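Local structure of vitamin B12-binding protein (Vibrio cholerae O395, 5YSC) at residues N152-F158 with C182-F188; N236-W240 with I267-Q271. The protein binds vitamin B12 in the periplasm and probably delivers it to the transmembrane BtuC subunits of the BtuCDF importer. All coordinates share one frame; numbering follows the deposited sequence.

Interaction 1: N152-F158 with C182-F188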
ATOM      1  N   ASN A 152      -7.517  -6.267  20.505  1.00 52.65           N
ATOM      2  CA  ASN A 152      -6.122  -5.854  20.539  1.00 42.94           C
ATOM      3  C   ASN A 152      -5.994  -4.567  21.347  1.00 41.77           C
ATOM      4  O   ASN A 152      -6.840  -3.669  21.264  1.00 40.31           O
ATOM      5  CB  ASN A 152      -5.563  -5.645  19.128  1.00 37.84           C
ATOM      6  CG  ASN A 152      -5.392  -6.952  18.351  1.00 34.79           C
ATOM      7  OD1 ASN A 152      -5.958  -7.983  18.712  1.00 39.06           O
ATOM      8  ND2 ASN A 152      -4.597  -6.905  17.282  1.00 24.54           N
ATOM      9  N   GLN A 153      -4.935  -4.499  22.149  1.00 45.18           N
ATOM     10  CA  GLN A 153      -4.561  -3.337  22.929  1.00 47.81           C
ATOM     11  C   GLN A 153      -3.476  -2.574  22.205  1.00 43.45           C
ATOM     12  O   GLN A 153      -2.777  -3.135  21.360  1.00 39.57           O
ATOM     13  CB  GLN A 153      -4.042  -3.740  24.314  1.00 50.89           C
ATOM     14  CG  GLN A 153      -5.052  -4.463  25.194  1.00 53.53           C
ATOM     15  CD  GLN A 153      -5.659  -3.544  26.233  1.00 61.64           C
ATOM     16  OE1 GLN A 153      -4.947  -2.946  27.046  1.00 67.64           O
ATOM     17  NE2 GLN A 153      -6.979  -3.413  26.206  1.00 64.34           N
ATOM     18  N   PRO A 154      -3.279  -1.302  22.545  1.00 37.19           N
ATOM     19  CA  PRO A 154      -2.265  -0.495  21.856  1.00 34.35           C
ATOM     20  C   PRO A 154      -0.873  -1.072  22.004  1.00 29.65           C
ATOM     21  O   PRO A 154      -0.398  -1.340  23.110  1.00 32.40           O
ATOM     22  CB  PRO A 154      -2.368   0.867  22.547  1.00 34.69           C
ATOM     23  CG  PRO A 154      -3.751   0.897  23.083  1.00 38.59           C
ATOM     24  CD  PRO A 154      -4.044  -0.492  23.512  1.00 38.74           C
ATOM     25  N   ILE A 155      -0.216  -1.245  20.867  1.00 25.23           N
ATOM     26  CA  ILE A 155       1.153  -1.715  20.834  1.00 24.60           C
ATOM     27  C   ILE A 155       1.997  -0.747  20.027  1.00 22.56           C
ATOM     28  O   ILE A 155       1.606  -0.343  18.945  1.00 21.54           O
ATOM     29  CB  ILE A 155       1.257  -3.099  20.179  1.00 28.56           C
ATOM     30  CG1 ILE A 155       0.379  -4.111  20.910  1.00 28.71           C
ATOM     31  CG2 ILE A 155       2.696  -3.554  20.156  1.00 28.26           C
ATOM     32  CD1 ILE A 155       1.010  -4.662  22.145  1.00 29.23           C
ATOM     33  N   ARG A 156       3.155  -0.384  20.566  1.00 23.33           N
ATOM     34  CA  ARG A 156       4.083   0.518  19.890  1.00 22.98           C
ATOM     35  C   ARG A 156       4.968  -0.272  18.930  1.00 23.34           C
ATOM     36  O   ARG A 156       5.763  -1.102  19.360  1.00 20.10           O
ATOM     37  CB  ARG A 156       4.930   1.276  20.917  1.00 27.68           C
ATOM     38  CG  ARG A 156       4.074   2.050  21.908  1.00 29.35           C
ATOM     39  CD  ARG A 156       4.892   2.619  23.079  1.00 33.41           C
ATOM     40  NE  ARG A 156       5.937   3.499  22.574  1.00 36.05           N
ATOM     41  CZ  ARG A 156       7.241   3.263  22.624  1.00 34.97           C
ATOM     42  NH1 ARG A 156       7.718   2.178  23.225  1.00 34.70           N
ATOM     43  NH2 ARG A 156       8.078   4.157  22.094  1.00 34.74           N
ATOM     44  N   TYR A 157       4.869   0.028  17.640  1.00 23.88           N
ATOM     45  CA  TYR A 157       5.621  -0.694  16.627  1.00 22.10           C
ATOM     46  C   TYR A 157       6.550   0.238  15.843  1.00 21.31           C
ATOM     47  O   TYR A 157       6.349   1.452  15.738  1.00 20.04           O
ATOM     48  CB  TYR A 157       4.672  -1.443  15.653  1.00 17.91           C
ATOM     49  CG  TYR A 157       3.968  -0.526  14.701  1.00 17.93           C
ATOM     50  CD1 TYR A 157       2.756   0.064  15.043  1.00 20.35           C
ATOM     51  CD2 TYR A 157       4.544  -0.204  13.466  1.00 18.18           C
ATOM     52  CE1 TYR A 157       2.119   0.941  14.179  1.00 18.19           C
ATOM     53  CE2 TYR A 157       3.931   0.678  12.611  1.00 16.60           C
ATOM     54  CZ  TYR A 157       2.700   1.236  12.979  1.00 17.08           C
ATOM     55  OH  TYR A 157       2.055   2.133  12.168  1.00 17.62           O
ATOM     56  N   PHE A 158       7.584  -0.380  15.295  1.00 17.88           N
ATOM     57  CA  PHE A 158       8.442   0.184  14.275  1.00 18.53           C
ATOM     58  C   PHE A 158       8.251  -0.628  13.002  1.00 16.62           C
ATOM     59  O   PHE A 158       8.362  -1.855  13.051  1.00 16.86           O
ATOM     60  CB  PHE A 158       9.878   0.109  14.768  1.00 19.99           C
ATOM     61  CG  PHE A 158      10.894   0.482  13.745  1.00 21.14           C
ATOM     62  CD1 PHE A 158      10.772   1.659  13.021  1.00 22.17           C
ATOM     63  CD2 PHE A 158      11.989  -0.337  13.507  1.00 18.68           C
ATOM     64  CE1 PHE A 158      11.729   2.014  12.088  1.00 21.18           C
ATOM     65  CE2 PHE A 158      12.920  -0.003  12.558  1.00 23.52           C
ATOM     66  CZ  PHE A 158      12.784   1.177  11.839  1.00 21.77           C
ATOM     67  N   CYS A 182      -5.547  -2.238  14.350  1.00 34.48           N
ATOM     68  CA  CYS A 182      -5.207  -3.260  15.336  1.00 41.12           C
ATOM     69  C   CYS A 182      -4.774  -2.649  16.663  1.00 47.36           C
ATOM     70  O   CYS A 182      -4.292  -3.377  17.537  1.00 54.65           O
ATOM     71  CB  CYS A 182      -4.069  -4.167  14.808  1.00 32.20           C
ATOM     72  SG  CYS A 182      -4.133  -4.724  13.028  1.00 80.72           S
ATOM     73  N   GLY A 183      -4.926  -1.336  16.823  1.00 45.38           N
ATOM     74  CA  GLY A 183      -4.400  -0.627  17.965  1.00 46.72           C
ATOM     75  C   GLY A 183      -2.943  -0.238  17.846  1.00 43.19           C
ATOM     76  O   GLY A 183      -2.371   0.287  18.805  1.00 44.42           O
ATOM     77  N   GLY A 184      -2.322  -0.467  16.694  1.00 26.70           N
ATOM     78  CA  GLY A 184      -0.899  -0.199  16.562  1.00 22.98           C
ATOM     79  C   GLY A 184      -0.606   1.291  16.608  1.00 20.61           C
ATOM     80  O   GLY A 184      -1.316   2.095  16.014  1.00 22.79           O
ATOM     81  N   VAL A 185       0.481   1.647  17.295  1.00 19.36           N
ATOM     82  CA  VAL A 185       0.931   3.034  17.447  1.00 19.41           C
ATOM     83  C   VAL A 185       2.340   3.117  16.880  1.00 18.78           C
ATOM     84  O   VAL A 185       3.263   2.462  17.375  1.00 19.92           O
ATOM     85  CB  VAL A 185       0.874   3.492  18.911  1.00 24.76           C
ATOM     86  CG1 VAL A 185       1.453   4.920  19.074  1.00 26.98           C
ATOM     87  CG2 VAL A 185      -0.557   3.436  19.403  1.00 25.32           C
ATOM     88  N   ASN A 186       2.489   3.898  15.801  1.00 19.41           N
ATOM     89  CA  ASN A 186       3.765   4.099  15.136  1.00 18.30           C
ATOM     90  C   ASN A 186       4.694   4.943  15.991  1.00 20.69           C
ATOM     91  O   ASN A 186       4.335   6.062  16.354  1.00 21.15           O
ATOM     92  CB  ASN A 186       3.513   4.776  13.788  1.00 18.51           C
ATOM     93  CG  ASN A 186       4.772   5.099  13.047  1.00 18.25           C
ATOM     94  OD1 ASN A 186       5.845   4.572  13.333  1.00 17.07           O
ATOM     95  ND2 ASN A 186       4.642   5.954  12.045  1.00 15.94           N
ATOM     96  N   ILE A 187       5.899   4.437  16.278  1.00 21.58           N
ATOM     97  CA  ILE A 187       6.841   5.172  17.140  1.00 23.76           C
ATOM     98  C   ILE A 187       7.350   6.428  16.456  1.00 26.92           C
ATOM     99  O   ILE A 187       7.851   7.346  17.122  1.00 29.10           O
ATOM    100  CB  ILE A 187       8.056   4.311  17.563  1.00 25.68           C
ATOM    101  CG1 ILE A 187       8.806   3.741  16.345  1.00 25.08           C
ATOM    102  CG2 ILE A 187       7.628   3.200  18.519  1.00 25.82           C
ATOM    103  CD1 ILE A 187      10.213   3.167  16.686  1.00 26.81           C
ATOM    104  N   PHE A 188       7.274   6.493  15.133  1.00 20.05           N
ATOM    105  CA  PHE A 188       7.757   7.651  14.396  1.00 22.17           C
ATOM    106  C   PHE A 188       6.613   8.484  13.829  1.00 21.37           C
ATOM    107  O   PHE A 188       6.816   9.263  12.895  1.00 22.39           O
ATOM    108  CB  PHE A 188       8.716   7.196  13.302  1.00 19.74           C
ATOM    109  CG  PHE A 188      10.075   6.795  13.819  1.00 22.44           C
ATOM    110  CD1 PHE A 188      10.957   7.770  14.280  1.00 23.70           C
ATOM    111  CD2 PHE A 188      10.476   5.470  13.849  1.00 22.14           C
ATOM    112  CE1 PHE A 188      12.224   7.427  14.764  1.00 26.62           C
ATOM    113  CE2 PHE A 188      11.735   5.106  14.325  1.00 23.37           C
ATOM    114  CZ  PHE A 188      12.618   6.083  14.784  1.00 26.73           C
TER

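Interaction 2: N236-W240 with I267-Q271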
ATOM      1  N   ASN A 236      12.113 -10.503  23.080  1.00 27.18           N
ATOM      2  CA  ASN A 236      10.799 -11.117  23.074  1.00 27.75           C
ATOM      3  C   ASN A 236      10.456 -11.774  21.743  1.00 27.75           C
ATOM      4  O   ASN A 236       9.328 -12.241  21.579  1.00 28.72           O
ATOM      5  CB  ASN A 236       9.755 -10.065  23.440  1.00 30.15           C
ATOM      6  CG  ASN A 236       9.885  -9.584  24.875  1.00 33.32           C
ATOM      7  OD1 ASN A 236      10.368 -10.313  25.747  1.00 32.54           O
ATOM      8  ND2 ASN A 236       9.422  -8.355  25.130  1.00 32.50           N
ATOM      9  N   ASP A 237      11.399 -11.842  20.798  1.00 27.31           N
ATOM     10  CA  ASP A 237      11.182 -12.550  19.534  1.00 24.48           C
ATOM     11  C   ASP A 237      10.010 -11.942  18.762  1.00 23.94           C
ATOM     12  O   ASP A 237       9.161 -12.647  18.207  1.00 22.08           O
ATOM     13  CB  ASP A 237      10.956 -14.039  19.793  1.00 29.85           C
ATOM     14  CG  ASP A 237      10.820 -14.859  18.522  1.00 39.69           C
ATOM     15  OD1 ASP A 237      11.252 -14.395  17.441  1.00 40.94           O
ATOM     16  OD2 ASP A 237      10.273 -15.990  18.608  1.00 44.74           O
ATOM     17  N   GLN A 238       9.970 -10.609  18.728  1.00 21.24           N
ATOM     18  CA  GLN A 238       8.905  -9.860  18.070  1.00 17.38           C
ATOM     19  C   GLN A 238       9.467  -8.973  16.966  1.00 17.91           C
ATOM     20  O   GLN A 238       9.061  -7.818  16.799  1.00 18.59           O
ATOM     21  CB  GLN A 238       8.109  -9.053  19.089  1.00 18.79           C
ATOM     22  CG  GLN A 238       7.487  -9.951  20.142  1.00 21.70           C
ATOM     23  CD  GLN A 238       6.532  -9.249  21.115  1.00 21.24           C
ATOM     24  OE1 GLN A 238       5.725  -9.903  21.772  1.00 23.70           O
ATOM     25  NE2 GLN A 238       6.626  -7.923  21.217  1.00 22.68           N
ATOM     26  N   VAL A 239      10.391  -9.527  16.187  1.00 18.84           N
ATOM     27  CA  VAL A 239      10.809  -8.949  14.924  1.00 17.92           C
ATOM     28  C   VAL A 239      10.244  -9.864  13.860  1.00 15.75           C
ATOM     29  O   VAL A 239      10.621 -11.047  13.784  1.00 18.46           O
ATOM     30  CB  VAL A 239      12.329  -8.826  14.806  1.00 20.69           C
ATOM     31  CG1 VAL A 239      12.690  -8.165  13.507  1.00 20.07           C
ATOM     32  CG2 VAL A 239      12.869  -8.033  16.003  1.00 22.37           C
ATOM     33  N   TRP A 240       9.338  -9.322  13.038  1.00 19.11           N
ATOM     34  CA  TRP A 240       8.628 -10.125  12.056  1.00 16.74           C
ATOM     35  C   TRP A 240       8.625  -9.449  10.693  1.00 17.81           C
ATOM     36  O   TRP A 240       8.544  -8.223  10.573  1.00 17.59           O
ATOM     37  CB  TRP A 240       7.183 -10.359  12.482  1.00 18.35           C
ATOM     38  CG  TRP A 240       7.013 -11.163  13.720  1.00 16.91           C
ATOM     39  CD1 TRP A 240       7.414 -12.448  13.903  1.00 19.67           C
ATOM     40  CD2 TRP A 240       6.322 -10.780  14.932  1.00 15.11           C
ATOM     41  NE1 TRP A 240       7.041 -12.889  15.162  1.00 20.17           N
ATOM     42  CE2 TRP A 240       6.368 -11.886  15.805  1.00 19.43           C
ATOM     43  CE3 TRP A 240       5.658  -9.616  15.355  1.00 17.51           C
ATOM     44  CZ2 TRP A 240       5.783 -11.859  17.080  1.00 20.20           C
ATOM     45  CZ3 TRP A 240       5.079  -9.590  16.608  1.00 19.78           C
ATOM     46  CH2 TRP A 240       5.142 -10.711  17.460  1.00 19.48           C
ATOM     47  N   ILE A 267      -0.394 -11.372  19.072  1.00 19.23           N
ATOM     48  CA  ILE A 267       0.669 -12.129  19.736  1.00 21.71           C
ATOM     49  C   ILE A 267       1.449 -11.246  20.693  1.00 21.81           C
ATOM     50  O   ILE A 267       1.823 -11.670  21.796  1.00 23.84           O
ATOM     51  CB  ILE A 267       1.577 -12.795  18.689  1.00 21.09           C
ATOM     52  CG1 ILE A 267       0.766 -13.834  17.911  1.00 18.17           C
ATOM     53  CG2 ILE A 267       2.762 -13.452  19.331  1.00 21.48           C
ATOM     54  CD1 ILE A 267       1.459 -14.411  16.697  1.00 16.89           C
ATOM     55  N   ALA A 268       1.728 -10.000  20.279  1.00 20.66           N
ATOM     56  CA  ALA A 268       2.571  -9.076  21.034  1.00 19.41           C
ATOM     57  C   ALA A 268       1.984  -8.688  22.378  1.00 24.24           C
ATOM     58  O   ALA A 268       2.658  -8.019  23.177  1.00 23.53           O
ATOM     59  CB  ALA A 268       2.818  -7.817  20.185  1.00 19.85           C
ATOM     60  N   GLN A 269       0.745  -9.059  22.631  1.00 22.11           N
ATOM     61  CA  GLN A 269       0.161  -8.872  23.939  1.00 26.13           C
ATOM     62  C   GLN A 269       0.664  -9.897  24.935  1.00 34.27           C
ATOM     63  O   GLN A 269       0.348  -9.772  26.120  1.00 27.48           O
ATOM     64  CB  GLN A 269      -1.354  -8.969  23.860  1.00 24.47           C
ATOM     65  CG  GLN A 269      -1.986  -8.176  22.745  1.00 29.62           C
ATOM     66  CD  GLN A 269      -2.989  -7.205  23.287  1.00 42.21           C
ATOM     67  OE1 GLN A 269      -2.618  -6.304  24.047  1.00 45.77           O
ATOM     68  NE2 GLN A 269      -4.278  -7.400  22.952  1.00 40.04           N
ATOM     69  N   LYS A 270       1.413 -10.905  24.468  1.00 34.85           N
ATOM     70  CA  LYS A 270       1.876 -11.984  25.340  1.00 31.74           C
ATOM     71  C   LYS A 270       2.705 -11.461  26.506  1.00 35.64           C
ATOM     72  O   LYS A 270       2.793 -12.137  27.542  1.00 38.35           O
ATOM     73  CB  LYS A 270       2.644 -13.042  24.540  1.00 31.54           C
ATOM     74  CG  LYS A 270       3.999 -12.663  23.968  1.00 28.45           C
ATOM     75  CD  LYS A 270       4.459 -13.713  22.927  1.00 25.08           C
ATOM     76  CE  LYS A 270       5.568 -13.205  21.988  1.00 22.58           C
ATOM     77  NZ  LYS A 270       6.722 -12.771  22.812  1.00 24.48           N
ATOM     78  N   GLN A 271       3.293 -10.273  26.382  1.00 29.78           N
ATOM     79  CA  GLN A 271       3.914  -9.655  27.527  1.00 32.45           C
ATOM     80  C   GLN A 271       3.868  -8.136  27.421  1.00 36.24           C
ATOM     81  O   GLN A 271       4.050  -7.473  28.426  1.00 35.33           O
ATOM     82  CB  GLN A 271       5.361 -10.143  27.702  1.00 32.68           C
ATOM     83  CG  GLN A 271       6.410  -9.505  26.789  1.00 33.39           C
ATOM     84  CD  GLN A 271       6.334 -10.000  25.345  1.00 29.89           C
ATOM     85  OE1 GLN A 271       6.670 -11.157  25.036  1.00 28.55           O
ATOM     86  NE2 GLN A 271       5.899  -9.109  24.445  1.00 26.20           N
TER
HETATM   87  O   HOH W   1       4.823  -6.324  22.960  1.00 25.11           O

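Interaction 1: N152-F158 with C182-F188
Parallel strands 155-159 and 184-186 pair in the C-terminal lobe's sheet, of which 184-186 is an outermost strand. Val-185 uses both backbone polar atoms on the same neighbour: its N donates to Ile-155 O at 2.8 Å, and its O accepts from Tyr-157 N at 2.9 Å. Ile-187 N bonds to Tyr-157 O at 3.1 Å. The ring of Tyr-157 leans over the neighbouring strand, because CG sits between the backbone N and the carbonyl carbon (chi1 73°). Asn-186 CA lies over one ring face in a CH-pi contact, 4.0 Å from the ring centroid, and the Tyr-157 OH reaches Asn-186 CB at 3.4 Å. Asn-186 OD1 closes an Asx turn with Phe-188 N, while its ND2 is held by Leu-169 O. Just past strand 184-186, Ile-187 CD1 packs on Phe-158 CB at 3.6 Å. Ile-187 CG2 lies over a face of the Arg-156 guanidinium, whose NH2 bonds to Lys-206 O. Cys-182, disulfide-linked to Cys-262, ties the start of the pairing to helix 254-267. Backbone bonds therefore set the register, and the Tyr-157 ring edge lies close against Gly-184, which has no side chain to keep it off.

Interaction 2: N236-W240 with I267-Q271
Gln-238 reaches from just before strand 239-241 to Lys-270 and Gln-271 of the C-terminal tail, its chain extended beyond CG (chi2 -173°). Beyond CB, CG lies 4.0 Å from Lys-270 NZ. At CD the amide comes beside Ala-268, whose CB lies 3.9 Å from OE1. At the tip, OE1 accepts a nearly straight bond from Gln-271 NE2, 2.8 Å long with 177° at the hydrogen. The donor stands above the carbonyl plane of Gln-238, while OE1 lies in the amide plane of Gln-271. Lys-270 NZ adds a weak bond to the same oxygen. Gln-238 NE2 bonds to Gln-209 O and to a water that donates to Ala-268 O. Lys-270 NZ also donates to Asn-236 O at 2.9 Å and to Gln-271 OE1 at 2.7 Å, both in the carbonyl planes. The amide of Asn-236 stacks on that of Gln-271, the planes 5° apart and ND2 3.5 Å from Gln-271 CD. Trp-240 CH2 touches Ile-267 CG2 at 4.1 Å, and the Trp-240 ring stacks with Tyr-264. The ammonium thus joins three oxygens, one weakly, and its charge would probably polarise both glutamine carbonyls. Polar bonds join the last residues to the loop leading into strand 239-241.

How the interactions relate
From the N terminus, the chain first builds the other lobe. It then runs through helix 128-148 and enters strand 155-159. Interaction 1 closes when the chain returns through helix 176-181 to strand 184-186, a right-handed crossover being usual for such parallel strands; it joins neighbouring strands. The chain next adds strands 210-213 and 239-241. Interaction 2 closes the later loop, joining the C-terminal tail after helix 254-267 to the loop entering strand 239-241. The two loops lie in series, neither nested nor crossed. They reach opposite margins of one sheet, with strand order 184-186, 155-159, 210-213, 239-241. Their centres are 12 Å apart, and they touch where Ile-155 CD1 packs near Ala-268 O.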